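Local coordinates for protein uncharacterized ACR, COG1565 superfamily (Burkholderia thailandensis, PDB 4F3N) that is of unknown function but has a methyltransferase fold, and probably transfers methyl groups from S-adenosylmethionine, possibly to protein arginines, at residues A[123-126]-A[127-131]; A[158-162]-A[163-167]; A[184-187]-A[188-192]; A[205-208]-A[209-213]; A[366-370]-A[371-375]. One frame throughout, in Å; residues are numbered along the deposited sequence.

Contact 1. Residues A[123-126]-A[127-131]; sequences QTLA and RPVAQ
The carbonyl O of A126 accepts the N-H of A130 at 2.8 Å, the shortest hydrogen bond between 123-126 and 127-131. One residue back, L125 O takes V129 N at 3.1 Å in the same i to i+4 pattern. Before these two bonds the pattern fails, because P128 has no N-H to offer T124 O and brings its CD to 3.2 Å from that oxygen instead. R127 N bonds to T124 O, three residues back, approaching 53° out of the carbonyl plane. Q123 O thus lacks its helical donor, and water 1 takes over: it donates to Q123 O at 2.8 Å and accepts from R127 NE at 3.2 Å. The R127 chain is extended from CG to NE, which carries the guanidinium back along the helix to this water. On another flank L125 and V129 slant across one another, CG of L125 lying 3.9 Å from CG2 of V129. L125 also packs on F366, and its side chain is about 6 Å from that of N214, a residue that binds S-adenosylhomocysteine. The missing amide of P128 and the slip to a three-residue bond at R127 make this a proline kink within helix 118-136.

Contact 2. Residues A[158-162]-A[163-167]; sequences ALAAL and GVELD
L159 overlaps two residues beyond the end of its own helix: its CB packs on CB of V164 at 4.2 Å, and its CD1 meets CD1 of L166 at 4.1 Å, the two leucine side chains crossing at about a right angle. The turn that brings them together is a Schellman motif closing helix 150-161. V164 N reaches back five residues to L159 O at 2.9 Å, and within that loop G163 N bonds to A160 O at 3.0 Å, well above the carbonyl plane (67° out of it). G163 has positive phi (94°), the backbone turn that ends the helix and sends the chain toward strand 168-172. The apolar pairing of L159 with V164 is the one usual for this cap, joining a residue of the last turn to the one just past the glycine. L133 of helix 118-136 touches both V164 and L166, so the apolar flank of the turn faces into the protein, whereas A161, L162 and G163 lie on the exposed surface. V164 O also receives a CA-H...O contact from A160 CA. E165 starts out away from the helix, but its chain bends at chi2 (-71°) and swings the carboxylate back, and OE2 comes to 4.1 Å from the CB of A160.

Contact 3. Residues A[184-187]-A[188-192]; sequences ETLG and AQAPG
T185 and Q189, one turn apart on helix 179-189, lie side by side and point the same way. The threonine methyl does the touching: CG2 is 3.7 Å from NE2 of Q189 and 3.9 Å from its CD, so it rests against the nitrogen end of the amide. With chi1 at -63° the T185 methyl is anti to the backbone N, while OG1 is turned to a different side, where its one proton is shared between T148 O, the stronger partner, and R181 O. The T185-Q189 pairing is therefore a matter of van der Waals contact. Q189 is extended beyond CG, its aliphatic part passing close over T185 O, which takes Q189 N at 2.8 Å. The helix is the crossover of a beta-alpha-beta unit, strand 168-172, helix 179-189 and strand 197-200, in the Rossmann-like sheet of a methyltransferase fold. L186, on the buried flank, packs on V197 and W199 of the outgoing strand and on A153 and L156 of helix 150-161; its CD2 also approaches the CB of A190, more loosely, at 4.4 Å. A190 is the first residue to leave helical angles, yet its N still bonds to L186 O at 2.9 Å. Past it the P191 ring turns back over the last turn, with CB 3.5 Å from G187 O.

Contact 4. Residues A[205-208]-A[209-213]; sequences ERFE and GVVVG
The ring of F207 is the one flat side chain that meets the other segment here, and everything it touches across the contact approaches obliquely along its CD2-CE2-CZ side. CE2 of F207 lies 3.4 Å from the carbonyl C of G209 and 3.5 Å from V210 N, while CZ of F207 is 3.9 Å from the CA of G209. Next along the ring, CD2 of F207 meets the CG2 methyl of V211 at 3.6 Å, the two side chains slanting across each other. F207 carries its ring into the bend because CG stands anti to the backbone N (chi1 -177°). The chain turns its corner at G209, between the short strand 207-208 and strand 210-214 of the central sheet, and with phi 154° and psi -155° this residue adopts a backbone open in practice to glycine. Having no side chain, it lets the phenyl ring lie directly against the peptide that joins it to V210. M288 of helix 276-288 touches both F207 and V211, and R140 and M142 of strand 140-144 also pack on the ring. E208 turns the other way, its extended chain reaching the exposed surface. No hydrogen bond joins 205-208 to 209-213. Backbone bonds are made with other parts of the chain, distant in sequence: F207 with M288 and A290, G209 with R291 and A293, V210 with R140. Across the corner the two segments are thus held by van der Waals contact, through a buried ring set obliquely against the G209-V210 peptide and one valine methyl.

Contact 5. Residues A[366-370]-A[371-375]; sequences FLLNA and GITDV
I372 packs tightly against the end of the preceding helix, while L368 and T373 meet on a more open, hydrated side. On the tight side I372 N bonds to L367 O at 3.0 Å with an N-H...O angle of 163°, and the CG2 branch of I372 sits 3.4 Å from the same oxygen. The CG2 methyl of I372 stands between the backbone N and the carbonyl carbon (CG1 anti to N, chi1 -165°), which aims it back at the helix, 4.1 Å from the CB of L367. The ends of the two side chains slant past one another, CD1 of I372 lying 4.1 Å from CD1 of L367. L397 of helix 384-398 covers both residues, and T124 of helix 118-136 touches them as well. Between the two helices the chain makes a Schellman motif: G371, at phi 98°, gives its N-H to L368 O at 3.1 Å inside the wider bond from I372 to L367. G371 is also the N-cap residue of helix 372-376, its carbonyl O accepting V375 N, so the same glycine serves in the cap that ends helix 363-369 and at the start of the next helix. On the looser side L368 O has a second partner, water 2, which donates to it at 2.8 Å and accepts from T373 N, bridging the carbonyl of one helix to the first turn of the other. Beside this water the apolar contact is thinner: CD2 of L368 lies 3.8 Å from CG2 of the exposed T373.

In the fold
Along the chain the five contacts follow one another in series. Contact 1, on helix 118-136, is the hub: it touches contacts 2 and 5, with centres about 10 Å from its own, and reaches contact 4 where V129 meets V210. Contacts 2 and 3 end helices 150-161 and 179-189, which connect strands of the seven-stranded mixed sheet; contact 4 leads into its strand 210-214. Contact 5, after strand 356-362, packs on helix 118-136. The most distant pair, contacts 3 and 5, have centres about 26 Å apart. Side chains of contacts 1, 4 and 5 come within about 10 Å of that of N214, a residue of the S-adenosylhomocysteine site; contacts 2 and 3 lie away from it.

Contact 1. Residues A[123-126]-A[127-131]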
# COMPACT_ATOMS: atom_id res chain seq x y z
N GLN A 123 -18.09 3.29 1.49
CA GLN A 123 -19.28 3.35 2.33
C GLN A 123 -19.09 2.59 3.64
O GLN A 123 -19.53 3.02 4.68
CB GLN A 123 -20.49 2.80 1.60
CG GLN A 123 -21.02 3.68 0.49
CD GLN A 123 -22.30 3.07 -0.04
OE1 GLN A 123 -22.28 2.02 -0.69
NE2 GLN A 123 -23.42 3.65 0.35
N THR A 124 -18.46 1.43 3.55
CA THR A 124 -18.23 0.61 4.71
C THR A 124 -17.13 1.18 5.56
O THR A 124 -17.28 1.24 6.78
CB THR A 124 -17.91 -0.83 4.29
OG1 THR A 124 -18.99 -1.31 3.47
CG2 THR A 124 -17.76 -1.75 5.56
N LEU A 125 -16.01 1.56 4.95
CA LEU A 125 -14.87 2.15 5.71
C LEU A 125 -15.28 3.40 6.49
O LEU A 125 -14.72 3.68 7.51
CB LEU A 125 -13.72 2.48 4.77
CG LEU A 125 -12.45 3.12 5.29
CD1 LEU A 125 -11.80 2.20 6.32
CD2 LEU A 125 -11.48 3.43 4.10
N ALA A 126 -16.23 4.16 5.93
CA ALA A 126 -16.74 5.38 6.56
C ALA A 126 -17.20 5.12 7.99
O ALA A 126 -17.09 5.99 8.88
CB ALA A 126 -17.84 6.03 5.69
N ARG A 127 -17.71 3.92 8.27
CA ARG A 127 -18.18 3.65 9.63
C ARG A 127 -17.10 3.63 10.72
O ARG A 127 -17.18 4.42 11.67
CB ARG A 127 -19.07 2.42 9.64
CG ARG A 127 -20.33 2.75 8.83
CD ARG A 127 -21.25 1.60 8.55
NE ARG A 127 -22.30 2.04 7.62
CZ ARG A 127 -23.41 1.36 7.36
NH1 ARG A 127 -23.62 0.17 7.93
NH2 ARG A 127 -24.30 1.87 6.51
N PRO A 128 -16.08 2.76 10.58
CA PRO A 128 -14.96 2.90 11.53
C PRO A 128 -14.20 4.22 11.45
O PRO A 128 -13.67 4.67 12.47
CB PRO A 128 -14.05 1.69 11.20
CG PRO A 128 -14.47 1.24 9.82
CD PRO A 128 -15.90 1.64 9.63
N VAL A 129 -14.12 4.86 10.29
CA VAL A 129 -13.52 6.18 10.23
C VAL A 129 -14.30 7.16 11.11
O VAL A 129 -13.74 7.86 11.93
CB VAL A 129 -13.37 6.68 8.79
CG1 VAL A 129 -12.95 8.15 8.70
CG2 VAL A 129 -12.32 5.80 8.10
N ALA A 130 -15.61 7.16 10.98
CA ALA A 130 -16.45 8.05 11.81
C ALA A 130 -16.31 7.70 13.30
O ALA A 130 -16.20 8.59 14.17
CB ALA A 130 -17.90 7.98 11.34
N GLN A 131 -16.30 6.41 13.62
CA GLN A 131 -16.12 6.00 14.99
C GLN A 131 -14.79 6.46 15.56
O GLN A 131 -14.73 6.87 16.72
CB GLN A 131 -16.30 4.48 15.15
CG GLN A 131 -16.46 4.08 16.60
CD GLN A 131 -16.85 2.61 16.79
OE1 GLN A 131 -16.39 1.74 16.08
NE2 GLN A 131 -17.72 2.34 17.77
O HOH W 1 -22.06 3.99 5.15

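Contact 2. Residues A[158-162]-A[163-167]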
# COMPACT_ATOMS: atom_id res chain seq x y z
N ALA A 158 -19.65 9.44 1.78
CA ALA A 158 -20.25 8.52 2.74
C ALA A 158 -20.23 9.12 4.14
O ALA A 158 -21.22 8.97 4.89
CB ALA A 158 -19.58 7.15 2.71
N LEU A 159 -19.11 9.73 4.53
CA LEU A 159 -19.07 10.37 5.83
C LEU A 159 -20.14 11.47 5.97
O LEU A 159 -20.85 11.56 6.98
CB LEU A 159 -17.70 10.94 6.15
CG LEU A 159 -16.60 9.94 6.52
CD1 LEU A 159 -15.21 10.62 6.35
CD2 LEU A 159 -16.82 9.32 7.90
N ALA A 160 -20.22 12.31 4.96
CA ALA A 160 -21.24 13.40 4.95
C ALA A 160 -22.64 12.83 5.05
O ALA A 160 -23.49 13.36 5.79
CB ALA A 160 -21.09 14.24 3.71
N ALA A 161 -22.90 11.75 4.32
CA ALA A 161 -24.23 11.10 4.35
C ALA A 161 -24.61 10.58 5.74
O ALA A 161 -25.79 10.51 6.07
CB ALA A 161 -24.33 9.98 3.29
N LEU A 162 -23.60 10.16 6.50
CA LEU A 162 -23.71 9.68 7.89
C LEU A 162 -23.67 10.81 8.94
O LEU A 162 -23.75 10.53 10.13
CB LEU A 162 -22.57 8.68 8.21
CG LEU A 162 -22.71 7.37 7.47
CD1 LEU A 162 -21.43 6.53 7.62
CD2 LEU A 162 -23.96 6.59 7.89
N GLY A 163 -23.64 12.06 8.49
CA GLY A 163 -23.73 13.21 9.42
C GLY A 163 -22.40 13.76 9.85
O GLY A 163 -22.33 14.59 10.75
N VAL A 164 -21.33 13.32 9.20
CA VAL A 164 -19.95 13.71 9.59
C VAL A 164 -19.34 14.60 8.54
O VAL A 164 -18.96 14.13 7.48
CB VAL A 164 -19.04 12.49 9.80
CG1 VAL A 164 -17.60 12.90 10.13
CG2 VAL A 164 -19.62 11.61 10.89
N GLU A 165 -19.24 15.88 8.84
CA GLU A 165 -18.48 16.82 8.01
C GLU A 165 -17.06 17.01 8.54
O GLU A 165 -16.80 17.08 9.75
CB GLU A 165 -19.12 18.20 8.00
CG GLU A 165 -20.52 18.26 7.42
CD GLU A 165 -20.59 18.09 5.93
OE1 GLU A 165 -19.55 18.18 5.24
OE2 GLU A 165 -21.73 17.88 5.42
N LEU A 166 -16.13 17.13 7.61
CA LEU A 166 -14.75 17.31 7.94
C LEU A 166 -14.35 18.77 7.77
O LEU A 166 -14.80 19.45 6.82
CB LEU A 166 -13.92 16.43 6.99
CG LEU A 166 -14.21 14.93 6.99
CD1 LEU A 166 -13.33 14.20 5.97
CD2 LEU A 166 -13.97 14.34 8.40
N ASP A 167 -13.46 19.24 8.66
CA ASP A 167 -12.78 20.52 8.47
C ASP A 167 -11.90 20.50 7.21
O ASP A 167 -11.75 21.52 6.51
CB ASP A 167 -11.97 20.89 9.69
CG ASP A 167 -12.82 21.11 10.95
OD1 ASP A 167 -14.03 21.44 10.83
OD2 ASP A 167 -12.25 20.98 12.07

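Contact 3. Residues A[184-187]-A[188-192]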
# COMPACT_ATOMS: atom_id res chain seq x y z
N GLU A 184 -10.10 16.11 -10.66
CA GLU A 184 -11.12 15.83 -11.68
C GLU A 184 -12.17 14.84 -11.16
O GLU A 184 -13.35 15.09 -11.29
CB GLU A 184 -10.45 15.25 -12.93
CG GLU A 184 -11.37 15.20 -14.14
CD GLU A 184 -10.78 14.42 -15.31
OE1 GLU A 184 -9.65 13.88 -15.20
OE2 GLU A 184 -11.50 14.30 -16.33
N THR A 185 -11.69 13.75 -10.54
CA THR A 185 -12.55 12.70 -9.98
C THR A 185 -13.45 13.29 -8.89
O THR A 185 -14.66 13.07 -8.87
CB THR A 185 -11.70 11.55 -9.38
OG1 THR A 185 -10.92 10.93 -10.40
CG2 THR A 185 -12.56 10.50 -8.68
N LEU A 186 -12.86 14.06 -7.99
CA LEU A 186 -13.64 14.70 -6.91
C LEU A 186 -14.68 15.68 -7.45
O LEU A 186 -15.78 15.79 -6.91
CB LEU A 186 -12.70 15.40 -5.92
CG LEU A 186 -11.97 14.44 -5.00
CD1 LEU A 186 -10.67 15.05 -4.49
CD2 LEU A 186 -12.83 14.02 -3.81
N GLY A 187 -14.32 16.45 -8.46
CA GLY A 187 -15.27 17.41 -9.03
C GLY A 187 -16.46 16.71 -9.65
O GLY A 187 -17.59 17.19 -9.53
N ALA A 188 -16.20 15.56 -10.28
CA ALA A 188 -17.21 14.76 -10.97
C ALA A 188 -18.08 13.94 -10.01
O ALA A 188 -19.29 13.84 -10.20
CB ALA A 188 -16.51 13.83 -11.95
N GLN A 189 -17.46 13.36 -9.00
CA GLN A 189 -18.11 12.36 -8.14
C GLN A 189 -18.53 12.85 -6.75
O GLN A 189 -19.34 12.20 -6.10
CB GLN A 189 -17.19 11.15 -8.01
CG GLN A 189 -17.00 10.41 -9.32
CD GLN A 189 -16.16 9.14 -9.20
OE1 GLN A 189 -16.15 8.46 -8.15
NE2 GLN A 189 -15.46 8.80 -10.29
N ALA A 190 -17.99 13.99 -6.31
CA ALA A 190 -18.29 14.55 -4.99
C ALA A 190 -18.40 16.08 -5.11
O ALA A 190 -17.75 16.82 -4.35
CB ALA A 190 -17.20 14.19 -4.00
N PRO A 191 -19.17 16.57 -6.10
CA PRO A 191 -19.24 18.03 -6.23
C PRO A 191 -19.76 18.64 -4.94
O PRO A 191 -20.58 18.05 -4.27
CB PRO A 191 -20.21 18.26 -7.39
CG PRO A 191 -20.90 16.97 -7.64
CD PRO A 191 -20.10 15.86 -7.01
N GLY A 192 -19.22 19.77 -4.55
CA GLY A 192 -19.71 20.45 -3.35
C GLY A 192 -19.26 19.88 -2.02
O GLY A 192 -19.61 20.42 -0.98

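Contact 4. Residues A[205-208]-A[209-213]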
# COMPACT_ATOMS: atom_id res chain seq x y z
N GLU A 205 4.09 18.04 10.29
CA GLU A 205 4.77 17.65 11.54
C GLU A 205 3.81 17.03 12.53
O GLU A 205 4.17 16.13 13.30
CB GLU A 205 5.47 18.88 12.16
N ARG A 206 2.58 17.51 12.51
CA ARG A 206 1.56 17.06 13.45
C ARG A 206 0.22 16.97 12.76
O ARG A 206 -0.09 17.74 11.84
CB ARG A 206 1.46 18.00 14.67
N PHE A 207 -0.57 16.01 13.20
CA PHE A 207 -1.90 15.78 12.62
C PHE A 207 -2.87 15.27 13.69
O PHE A 207 -2.50 14.44 14.56
CB PHE A 207 -1.82 14.77 11.45
CG PHE A 207 -3.15 14.55 10.76
CD1 PHE A 207 -3.73 15.58 10.04
CD2 PHE A 207 -3.84 13.35 10.88
CE1 PHE A 207 -4.95 15.42 9.42
CE2 PHE A 207 -5.07 13.17 10.28
CZ PHE A 207 -5.63 14.21 9.54
N GLU A 208 -4.08 15.82 13.66
CA GLU A 208 -5.19 15.37 14.50
C GLU A 208 -6.34 14.97 13.60
O GLU A 208 -6.97 15.81 12.94
CB GLU A 208 -5.62 16.46 15.46
CG GLU A 208 -4.55 16.81 16.48
CD GLU A 208 -5.05 17.76 17.56
OE1 GLU A 208 -6.27 18.06 17.58
OE2 GLU A 208 -4.21 18.20 18.36
N GLY A 209 -6.63 13.68 13.55
CA GLY A 209 -7.68 13.16 12.68
C GLY A 209 -7.40 11.73 12.34
O GLY A 209 -6.71 11.01 13.09
N VAL A 210 -7.92 11.29 11.20
CA VAL A 210 -7.81 9.89 10.74
C VAL A 210 -7.00 9.83 9.43
O VAL A 210 -7.32 10.52 8.45
CB VAL A 210 -9.15 9.18 10.55
CG1 VAL A 210 -8.93 7.84 9.85
CG2 VAL A 210 -9.88 9.01 11.87
N VAL A 211 -5.92 9.06 9.48
CA VAL A 211 -5.05 8.87 8.32
C VAL A 211 -5.48 7.54 7.66
O VAL A 211 -5.80 6.55 8.34
CB VAL A 211 -3.57 8.79 8.74
CG1 VAL A 211 -2.67 8.54 7.53
CG2 VAL A 211 -3.20 10.01 9.59
N VAL A 212 -5.51 7.57 6.34
CA VAL A 212 -5.89 6.39 5.51
C VAL A 212 -4.76 6.10 4.49
O VAL A 212 -4.29 6.99 3.77
CB VAL A 212 -7.21 6.58 4.77
CG1 VAL A 212 -7.49 5.34 3.88
CG2 VAL A 212 -8.37 6.78 5.74
N GLY A 213 -4.24 4.86 4.48
CA GLY A 213 -3.23 4.46 3.51
C GLY A 213 -3.70 3.17 2.86
O GLY A 213 -3.51 2.09 3.42

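Contact 5. Residues A[366-370]-A[371-375]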
# COMPACT_ATOMS: atom_id res chain seq x y z
N PHE A 366 -12.83 -7.21 8.89
CA PHE A 366 -12.98 -5.77 9.15
C PHE A 366 -14.28 -5.25 8.49
O PHE A 366 -15.09 -4.57 9.13
CB PHE A 366 -11.74 -5.04 8.60
CG PHE A 366 -11.76 -3.54 8.76
CD1 PHE A 366 -11.23 -2.94 9.91
CD2 PHE A 366 -12.25 -2.74 7.76
CE1 PHE A 366 -11.17 -1.54 10.03
CE2 PHE A 366 -12.20 -1.36 7.89
CZ PHE A 366 -11.66 -0.76 9.02
N LEU A 367 -14.47 -5.61 7.22
CA LEU A 367 -15.63 -5.15 6.43
C LEU A 367 -16.92 -5.77 6.96
O LEU A 367 -17.94 -5.08 7.06
CB LEU A 367 -15.45 -5.42 4.94
CG LEU A 367 -14.37 -4.61 4.23
CD1 LEU A 367 -14.27 -4.95 2.73
CD2 LEU A 367 -14.62 -3.09 4.38
N LEU A 368 -16.89 -7.04 7.29
CA LEU A 368 -18.04 -7.66 7.94
C LEU A 368 -18.42 -6.94 9.26
O LEU A 368 -19.59 -6.62 9.50
CB LEU A 368 -17.78 -9.13 8.21
CG LEU A 368 -17.86 -10.01 6.98
CD1 LEU A 368 -17.24 -11.37 7.33
CD2 LEU A 368 -19.31 -10.12 6.50
N ASN A 369 -17.43 -6.76 10.12
CA ASN A 369 -17.63 -6.07 11.40
C ASN A 369 -18.18 -4.66 11.25
O ASN A 369 -19.05 -4.22 12.05
CB ASN A 369 -16.33 -6.05 12.17
CG ASN A 369 -15.94 -7.39 12.77
OD1 ASN A 369 -16.75 -8.36 12.82
ND2 ASN A 369 -14.69 -7.49 13.26
N ALA A 370 -17.74 -3.99 10.20
CA ALA A 370 -18.10 -2.63 9.89
C ALA A 370 -19.46 -2.53 9.19
O ALA A 370 -19.98 -1.42 8.98
CB ALA A 370 -16.99 -2.00 9.03
N GLY A 371 -20.09 -3.66 8.88
CA GLY A 371 -21.45 -3.61 8.36
C GLY A 371 -21.63 -3.70 6.87
O GLY A 371 -22.68 -3.29 6.38
N ILE A 372 -20.68 -4.27 6.13
CA ILE A 372 -20.82 -4.35 4.66
C ILE A 372 -22.09 -5.09 4.21
O ILE A 372 -22.67 -4.73 3.17
CB ILE A 372 -19.57 -4.91 3.95
CG1 ILE A 372 -19.62 -4.61 2.44
CG2 ILE A 372 -19.37 -6.42 4.24
CD1 ILE A 372 -18.27 -4.90 1.76
N THR A 373 -22.47 -6.14 4.93
CA THR A 373 -23.64 -6.90 4.50
C THR A 373 -24.89 -6.08 4.74
O THR A 373 -25.87 -6.24 4.02
CB THR A 373 -23.75 -8.28 5.15
OG1 THR A 373 -23.85 -8.17 6.56
CG2 THR A 373 -22.51 -9.13 4.80
N ASP A 374 -24.82 -5.19 5.72
CA ASP A 374 -25.96 -4.28 6.00
C ASP A 374 -26.09 -3.28 4.86
O ASP A 374 -27.20 -3.00 4.39
CB ASP A 374 -25.80 -3.55 7.33
CG ASP A 374 -25.76 -4.48 8.53
OD1 ASP A 374 -26.25 -5.63 8.45
OD2 ASP A 374 -25.22 -4.04 9.58
N VAL A 375 -24.94 -2.79 4.40
CA VAL A 375 -24.90 -1.91 3.26
C VAL A 375 -25.52 -2.63 2.06
O VAL A 375 -26.40 -2.11 1.41
CB VAL A 375 -23.44 -1.49 2.92
CG1 VAL A 375 -23.39 -0.64 1.65
CG2 VAL A 375 -22.83 -0.73 4.10
O HOH W 2 -21.62 -6.93 7.67